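Local coordinates for MgGH51 (Meripilus giganteus, PDB 6ZPV), which hydrolyses alpha-L-arabinofuranosidic linkages as a fungal GH51 glycosidase, probably releasing arabinose side groups from plant cell-wall polysaccharides, at residues F413-D416 and G417-R420; P405-F408 and Y409-F413; F353-A356 and G357-P360. All blocks are in the same frame, centred on the assembly; numbering follows the deposited sequence.

Contact 1. Residues F413-D416 and G417-R420; sequences FYYD and GFQR. With NAG (2-acetamido-2-deoxy-beta-D-glucopyranose), chain B; ACT (acetate ion), chain G.
Y414 meets F418 twice: its CE2 lies 3.7 Å from F418 CZ, and its carbonyl O comes within 3.4 Å of F418 CE1. With CG anti to the backbone N (chi1 -176°), the Y414 ring is carried up to the phenylalanine, the two planes inclined at 41°. Its carbonyl also accepts from a water that in turn takes the hydrogen of G417 N at 2.7 Å, bridging the backbone on either side of the next two residues. Y415 directs its ring edge at one face of F418, CE1 3.7 Å from F418 CE2, an edge-to-face pair that completes an aromatic cluster of three rings. The opposite face of F418 is covered by the methyl of an acetate, probably from the crystallisation liquor, whose oxygen accepts from Q419 N. Y415 O closes a type I beta turn by accepting from F418 N at 3.1 Å. This turn lies in the loop that leads from helix 405-410 to strand 424-432 of the (beta/alpha)8 barrel. R420 NH1 grips the same Y415 O at 3.0 Å, approaching much nearer the carbonyl plane than F418 N does, and also donates to F418 O at 3.0 Å, within the guanidinium plane. D416 turns its carboxylate to R469, a salt bridge, and to N470, while R420 NE forms a salt bridge with D472.

Contact 2. Residues P405-F408 and Y409-F413; sequences PTWF and YQNAF
N411 lays its amide over one face of the W407 indole, the two planes only 15° apart, with ND2 3.1 Å above the ring plane. Its CB stands over the six-membered ring, 3.7 Å from the centroid, in a CH-pi contact. The amide is also tied at its nitrogen: N411 ND2 donates to W407 O at 2.8 Å in a nearly straight bond (164°), with the acceptor in the amide plane. A chi1 of -177° swings the indole to the side of its own carbonyl, where one amide can serve both. N411 is the first residue to leave helical geometry after helix 405-410, the short helix of a beta-alpha-beta unit between strands 396-403 and 424-432; its backbone N makes weak bonds to W407 O and F408 O. With an alanine in place of W407 the surface beneath the N411 amide and CB is gone; the bond to the backbone O could remain, but the amide would probably be held less flat and a gap open beside it. Y409 packs alongside T406, offering a ring face to T406 O, and its side chain also touches A462 of helix 454-469. The solvent side is at Q410, whose N donates to T406 O at 3.0 Å and whose exposed amide crosses the T406 methyl, CD 3.6 Å from T406 CG2; a sulfate ion, probably from the crystallisation liquor, lies against the T406 side chain.

Contact 3. Residues F353-A356 and G357-P360; sequences FFAA and GSYP
Y359 N donates to A355 O at 3.1 Å, approaching in the carbonyl plane with a C=O...N angle of 155°, although the bend at the hydrogen (137°) keeps the bond from being straight. S358 N adds a weak bond to the same oxygen at 3.4 Å. S358 OG stands equally close to A355 O, set there by a chi1 of 66° that places it between the backbone N and the carbonyl carbon; that bond is weak and not settled, the proton having another acceptor within reach, and S299 OG and R362 NE are further partners of the hydroxyl. R362 NH2 donates to A355 O as well, so the carbonyl is approached by several donors at once. These bonds lie where the loop after strand 345-348 enters helix 359-373, a strand-to-helix connection of the (beta/alpha)8 barrel. Farther out, P360 has no backbone N-H to offer; its CD packs instead against A356 O at 3.0 Å, and its CG lies 3.7 Å from that oxygen. Y359 brings CB to 3.7 Å from A355 O, but its ring leads off, and its OH bonds V348 O at the end of strand 345-348 and T382 N just beyond the neighbouring strand 378-381.

How the contacts relate
Contacts 1 and 2 follow each other directly, sharing F413, with centres 14 Å apart: the helix of 405-410 ends in contact 2 and the chain then makes the turn of contact 1 on its way to strand 424-432. Contact 3 comes earlier in the chain, its centre 25 Å from that of contact 1 and 28 Å from that of contact 2, with nearest atoms about 10 and 13 Å away. Contacts 2 and 3 each begin beyond the C-terminal end of a barrel strand, the end at which (beta/alpha)8 enzymes usually carry their active site, though the geometry places neither in it. Contact 1 instead precedes its strand and meets a surface glycan, Q419 CG lying 3.4 Å from NAG O5.

Contact 1. Residues F413-D416 and G417-R420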
loop_
_atom_site.group_PDB
_atom_site.type_symbol
_atom_site.label_atom_id
_atom_site.label_comp_id
_atom_site.label_asym_id
_atom_site.label_seq_id
_atom_site.Cartn_x
_atom_site.Cartn_y
_atom_site.Cartn_z
ATOM N N PHE A 413 -9.499 -2.411 26.041
ATOM C CA PHE A 413 -9.451 -1.254 26.944
ATOM C C PHE A 413 -8.075 -0.611 26.989
ATOM O O PHE A 413 -7.812 0.208 27.891
ATOM C CB PHE A 413 -9.988 -1.622 28.333
ATOM C CG PHE A 413 -11.484 -1.775 28.407
ATOM C CD1 PHE A 413 -12.121 -2.836 27.829
ATOM C CD2 PHE A 413 -12.252 -0.814 29.056
ATOM C CE1 PHE A 413 -13.491 -2.954 27.899
ATOM C CE2 PHE A 413 -13.629 -0.946 29.102
ATOM C CZ PHE A 413 -14.267 -2.010 28.503
ATOM N N TYR A 414 -7.240 -0.843 25.987
ATOM C CA TYR A 414 -5.874 -0.294 25.937
ATOM C C TYR A 414 -5.884 1.207 26.231
ATOM O O TYR A 414 -5.029 1.702 26.992
ATOM C CB TYR A 414 -5.242 -0.584 24.577
ATOM C CG TYR A 414 -3.806 -0.149 24.470
ATOM C CD1 TYR A 414 -2.772 -0.997 24.836
ATOM C CD2 TYR A 414 -3.447 1.076 23.999
ATOM C CE1 TYR A 414 -1.439 -0.603 24.735
ATOM C CE2 TYR A 414 -2.114 1.453 23.873
ATOM C CZ TYR A 414 -1.123 0.648 24.278
ATOM O OH TYR A 414 0.212 1.059 24.118
ATOM N N TYR A 415 -6.766 1.965 25.593
ATOM C CA TYR A 415 -6.755 3.442 25.673
ATOM C C TYR A 415 -7.651 4.020 26.769
ATOM O O TYR A 415 -7.570 5.237 27.043
ATOM C CB TYR A 415 -7.061 4.087 24.329
ATOM C CG TYR A 415 -5.930 3.998 23.328
ATOM C CD1 TYR A 415 -4.821 4.823 23.460
ATOM C CD2 TYR A 415 -5.944 3.107 22.283
ATOM C CE1 TYR A 415 -3.747 4.726 22.582
ATOM C CE2 TYR A 415 -4.901 3.018 21.399
ATOM C CZ TYR A 415 -3.808 3.847 21.507
ATOM O OH TYR A 415 -2.709 3.837 20.684
ATOM N N ASP A 416 -8.482 3.203 27.420
ATOM C CA ASP A 416 -9.465 3.779 28.370
ATOM C C ASP A 416 -8.786 4.507 29.531
ATOM O O ASP A 416 -9.391 5.487 30.014
ATOM C CB ASP A 416 -10.410 2.717 28.882
ATOM C CG ASP A 416 -11.365 2.287 27.802
ATOM O OD1 ASP A 416 -10.945 1.573 26.841
ATOM O OD2 ASP A 416 -12.578 2.651 27.857
ATOM N N GLY A 417 -7.674 3.987 30.031
ATOM C CA GLY A 417 -7.009 4.591 31.171
ATOM C C GLY A 417 -6.006 5.658 30.802
ATOM O O GLY A 417 -5.352 6.192 31.744
ATOM N N PHE A 418 -5.829 5.978 29.514
ATOM C CA PHE A 418 -4.882 7.026 29.148
ATOM C C PHE A 418 -5.377 8.362 29.632
ATOM O O PHE A 418 -6.600 8.646 29.699
ATOM C CB PHE A 418 -4.692 7.132 27.628
ATOM C CG PHE A 418 -3.663 6.198 27.005
ATOM C CD1 PHE A 418 -3.594 4.839 27.301
ATOM C CD2 PHE A 418 -2.766 6.704 26.075
ATOM C CE1 PHE A 418 -2.623 4.031 26.751
ATOM C CE2 PHE A 418 -1.813 5.880 25.503
ATOM C CZ PHE A 418 -1.734 4.551 25.850
ATOM N N GLN A 419 -4.432 9.222 29.960
ATOM C CA GLN A 419 -4.793 10.617 30.267
ATOM C C GLN A 419 -5.300 11.328 29.021
ATOM O O GLN A 419 -4.836 11.046 27.921
ATOM C CB GLN A 419 -3.570 11.355 30.807
ATOM C CG GLN A 419 -2.972 10.792 32.070
ATOM C CD GLN A 419 -3.963 10.759 33.215
ATOM O OE1 GLN A 419 -4.541 11.793 33.567
ATOM N NE2 GLN A 419 -4.174 9.558 33.745
ATOM N N ARG A 420 -6.231 12.247 29.224
ATOM C CA ARG A 420 -6.777 13.198 28.235
ATOM C C ARG A 420 -6.040 14.525 28.492
ATOM O O ARG A 420 -6.500 15.325 29.293
ATOM C CB ARG A 420 -8.295 13.288 28.373
ATOM C CG ARG A 420 -9.024 12.245 27.550
ATOM C CD ARG A 420 -8.734 10.786 27.880
ATOM N NE ARG A 420 -9.551 9.969 26.986
ATOM C CZ ARG A 420 -9.460 8.657 26.902
ATOM N NH1 ARG A 420 -8.653 7.948 27.690
ATOM N NH2 ARG A 420 -10.220 8.022 26.001
HETATM C C1 NAG B . -0.086 12.858 29.406
HETATM C C2 NAG B . 1.309 13.513 29.564
HETATM C C3 NAG B . 2.461 12.542 29.723
HETATM C C4 NAG B . 2.233 11.403 30.649
HETATM C C5 NAG B . 0.851 10.839 30.331
HETATM C C6 NAG B . 0.437 9.761 31.353
HETATM C C7 NAG B . 1.174 15.738 28.560
HETATM C C8 NAG B . 1.266 16.578 27.279
HETATM N N2 NAG B . 1.545 14.482 28.507
HETATM O O3 NAG B . 3.691 13.237 30.039
HETATM O O4 NAG B . 3.135 10.301 30.511
HETATM O O5 NAG B . -0.171 11.801 30.413
HETATM O O6 NAG B . 0.549 10.268 32.685
HETATM O O7 NAG B . 0.836 16.257 29.628
HETATM C C ACT G . -1.179 7.686 29.117
HETATM O O ACT G . -1.825 8.703 29.084
HETATM O OXT ACT G . -1.362 6.804 30.022
HETATM C CH3 ACT G . -0.030 7.494 28.021
HETATM O O HOH W 1 -5.802 2.047 29.626
#

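Contact 2. Residues P405-F408 and Y409-F413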
loop_
_atom_site.group_PDB
_atom_site.type_symbol
_atom_site.label_atom_id
_atom_site.label_comp_id
_atom_site.label_asym_id
_atom_site.label_seq_id
_atom_site.Cartn_x
_atom_site.Cartn_y
_atom_site.Cartn_z
ATOM N N PRO A 405 -4.775 -13.145 18.156
ATOM C CA PRO A 405 -6.189 -12.731 18.186
ATOM C C PRO A 405 -6.732 -12.484 19.590
ATOM O O PRO A 405 -7.497 -11.545 19.835
ATOM C CB PRO A 405 -6.898 -13.901 17.445
ATOM C CG PRO A 405 -5.831 -14.439 16.535
ATOM C CD PRO A 405 -4.530 -14.348 17.325
ATOM N N THR A 406 -6.347 -13.379 20.525
ATOM C CA THR A 406 -6.817 -13.287 21.909
ATOM C C THR A 406 -6.320 -11.994 22.563
ATOM O O THR A 406 -7.077 -11.338 23.272
ATOM C CB THR A 406 -6.402 -14.540 22.662
ATOM O OG1 THR A 406 -7.102 -15.636 22.058
ATOM C CG2 THR A 406 -6.705 -14.465 24.137
ATOM N N TRP A 407 -5.039 -11.677 22.337
ATOM C CA TRP A 407 -4.544 -10.411 22.901
ATOM C C TRP A 407 -5.426 -9.239 22.474
ATOM O O TRP A 407 -5.711 -8.336 23.267
ATOM C CB TRP A 407 -3.086 -10.165 22.446
ATOM C CG TRP A 407 -2.456 -8.929 23.013
ATOM C CD1 TRP A 407 -1.644 -8.908 24.111
ATOM C CD2 TRP A 407 -2.586 -7.583 22.550
ATOM N NE1 TRP A 407 -1.262 -7.633 24.390
ATOM C CE2 TRP A 407 -1.848 -6.791 23.479
ATOM C CE3 TRP A 407 -3.232 -6.951 21.478
ATOM C CZ2 TRP A 407 -1.776 -5.385 23.355
ATOM C CZ3 TRP A 407 -3.174 -5.578 21.394
ATOM C CH2 TRP A 407 -2.483 -4.789 22.322
ATOM N N PHE A 408 -5.827 -9.191 21.219
ATOM C CA PHE A 408 -6.602 -8.051 20.722
ATOM C C PHE A 408 -7.938 -7.915 21.477
ATOM O O PHE A 408 -8.284 -6.791 21.881
ATOM C CB PHE A 408 -6.795 -8.114 19.197
ATOM C CG PHE A 408 -5.590 -7.607 18.456
ATOM C CD1 PHE A 408 -5.449 -6.236 18.262
ATOM C CD2 PHE A 408 -4.547 -8.412 18.085
ATOM C CE1 PHE A 408 -4.301 -5.703 17.695
ATOM C CE2 PHE A 408 -3.417 -7.878 17.508
ATOM C CZ PHE A 408 -3.283 -6.525 17.301
ATOM N N TYR A 409 -8.694 -9.001 21.698
ATOM C CA TYR A 409 -9.944 -8.814 22.462
ATOM C C TYR A 409 -9.648 -8.503 23.923
ATOM O O TYR A 409 -10.376 -7.751 24.550
ATOM C CB TYR A 409 -10.998 -9.904 22.261
ATOM C CG TYR A 409 -10.728 -11.235 22.890
ATOM C CD1 TYR A 409 -10.885 -11.376 24.263
ATOM C CD2 TYR A 409 -10.434 -12.371 22.173
ATOM C CE1 TYR A 409 -10.732 -12.613 24.899
ATOM C CE2 TYR A 409 -10.340 -13.627 22.792
ATOM C CZ TYR A 409 -10.499 -13.747 24.154
ATOM O OH TYR A 409 -10.371 -14.993 24.759
ATOM N N GLN A 410 -8.594 -9.094 24.481
ATOM C CA GLN A 410 -8.204 -8.900 25.862
ATOM C C GLN A 410 -7.736 -7.473 26.103
ATOM O O GLN A 410 -7.724 -7.046 27.264
ATOM C CB GLN A 410 -7.143 -9.889 26.361
ATOM C CG GLN A 410 -7.679 -11.302 26.462
ATOM C CD GLN A 410 -6.559 -12.230 26.947
ATOM O OE1 GLN A 410 -5.386 -12.059 26.537
ATOM N NE2 GLN A 410 -6.939 -13.311 27.577
ATOM N N ASN A 411 -7.321 -6.743 25.070
ATOM C CA ASN A 411 -6.720 -5.414 25.222
ATOM C C ASN A 411 -7.577 -4.357 24.560
ATOM O O ASN A 411 -7.090 -3.248 24.285
ATOM C CB ASN A 411 -5.262 -5.436 24.736
ATOM C CG ASN A 411 -4.411 -6.192 25.727
ATOM O OD1 ASN A 411 -3.937 -5.568 26.697
ATOM N ND2 ASN A 411 -4.277 -7.472 25.571
ATOM N N ALA A 412 -8.878 -4.572 24.442
ATOM C CA ALA A 412 -9.822 -3.572 23.903
ATOM C C ALA A 412 -9.932 -2.342 24.797
ATOM O O ALA A 412 -10.411 -1.307 24.314
ATOM C CB ALA A 412 -11.181 -4.196 23.716
ATOM N N PHE A 413 -9.499 -2.411 26.041
ATOM C CA PHE A 413 -9.451 -1.254 26.944
ATOM C C PHE A 413 -8.075 -0.611 26.989
ATOM O O PHE A 413 -7.812 0.208 27.891
ATOM C CB PHE A 413 -9.988 -1.622 28.333
ATOM C CG PHE A 413 -11.484 -1.775 28.407
ATOM C CD1 PHE A 413 -12.121 -2.836 27.829
ATOM C CD2 PHE A 413 -12.252 -0.814 29.056
ATOM C CE1 PHE A 413 -13.491 -2.954 27.899
ATOM C CE2 PHE A 413 -13.629 -0.946 29.102
ATOM C CZ PHE A 413 -14.267 -2.010 28.503
#

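Contact 3. Residues F353-A356 and G357-P360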
loop_
_atom_site.group_PDB
_atom_site.type_symbol
_atom_site.label_atom_id
_atom_site.label_comp_id
_atom_site.label_asym_id
_atom_site.label_seq_id
_atom_site.Cartn_x
_atom_site.Cartn_y
_atom_site.Cartn_z
ATOM N N PHE A 353 11.594 3.952 18.393
ATOM C CA PHE A 353 11.838 3.233 19.642
ATOM C C PHE A 353 13.029 2.313 19.548
ATOM O O PHE A 353 13.619 1.945 20.577
ATOM C CB PHE A 353 10.579 2.506 20.132
ATOM C CG PHE A 353 9.967 1.545 19.174
ATOM C CD1 PHE A 353 10.493 0.271 19.021
ATOM C CD2 PHE A 353 8.863 1.901 18.414
ATOM C CE1 PHE A 353 9.926 -0.655 18.155
ATOM C CE2 PHE A 353 8.269 0.976 17.548
ATOM C CZ PHE A 353 8.814 -0.292 17.407
ATOM N N PHE A 354 13.422 1.880 18.340
ATOM C CA PHE A 354 14.636 1.056 18.189
ATOM C C PHE A 354 15.933 1.867 18.239
ATOM O O PHE A 354 17.016 1.289 18.349
ATOM C CB PHE A 354 14.595 0.296 16.864
ATOM C CG PHE A 354 13.695 -0.917 16.849
ATOM C CD1 PHE A 354 13.772 -1.894 17.828
ATOM C CD2 PHE A 354 12.799 -1.105 15.807
ATOM C CE1 PHE A 354 12.969 -3.018 17.754
ATOM C CE2 PHE A 354 12.029 -2.260 15.755
ATOM C CZ PHE A 354 12.084 -3.205 16.724
ATOM N N ALA A 355 15.815 3.210 18.163
ATOM C CA ALA A 355 16.966 4.149 18.148
ATOM C C ALA A 355 16.666 5.312 19.088
ATOM O O ALA A 355 16.807 6.476 18.731
ATOM C CB ALA A 355 17.219 4.593 16.712
ATOM N N ALA A 356 16.210 4.965 20.295
ATOM C CA ALA A 356 15.745 5.986 21.239
ATOM C C ALA A 356 16.856 6.782 21.887
ATOM O O ALA A 356 16.574 7.825 22.497
ATOM C CB ALA A 356 14.818 5.352 22.228
ATOM N N GLY A 357 18.104 6.295 21.809
ATOM C CA GLY A 357 19.235 7.089 22.310
ATOM C C GLY A 357 19.474 8.336 21.520
ATOM O O GLY A 357 19.846 9.359 22.134
ATOM N N SER A 358 19.227 8.331 20.232
ATOM C CA SER A 358 19.401 9.522 19.368
ATOM C C SER A 358 18.096 10.226 19.034
ATOM O O SER A 358 18.149 11.373 18.590
ATOM C CB SER A 358 20.126 9.122 18.106
ATOM O OG SER A 358 19.296 8.252 17.357
ATOM N N TYR A 359 16.966 9.549 19.154
ATOM C CA TYR A 359 15.725 10.207 18.708
ATOM C C TYR A 359 15.498 11.527 19.420
ATOM O O TYR A 359 14.974 12.451 18.780
ATOM C CB TYR A 359 14.491 9.312 18.830
ATOM C CG TYR A 359 13.279 9.808 18.067
ATOM C CD1 TYR A 359 13.278 9.873 16.673
ATOM C CD2 TYR A 359 12.079 10.112 18.690
ATOM C CE1 TYR A 359 12.161 10.192 15.932
ATOM C CE2 TYR A 359 10.933 10.403 17.962
ATOM C CZ TYR A 359 10.961 10.387 16.581
ATOM O OH TYR A 359 9.776 10.589 15.888
ATOM N N PRO A 360 15.821 11.728 20.725
ATOM C CA PRO A 360 15.541 13.042 21.296
ATOM C C PRO A 360 16.139 14.217 20.506
ATOM O O PRO A 360 15.445 15.188 20.236
ATOM C CB PRO A 360 16.005 12.914 22.712
ATOM C CG PRO A 360 15.811 11.443 23.047
ATOM C CD PRO A 360 16.203 10.739 21.761
#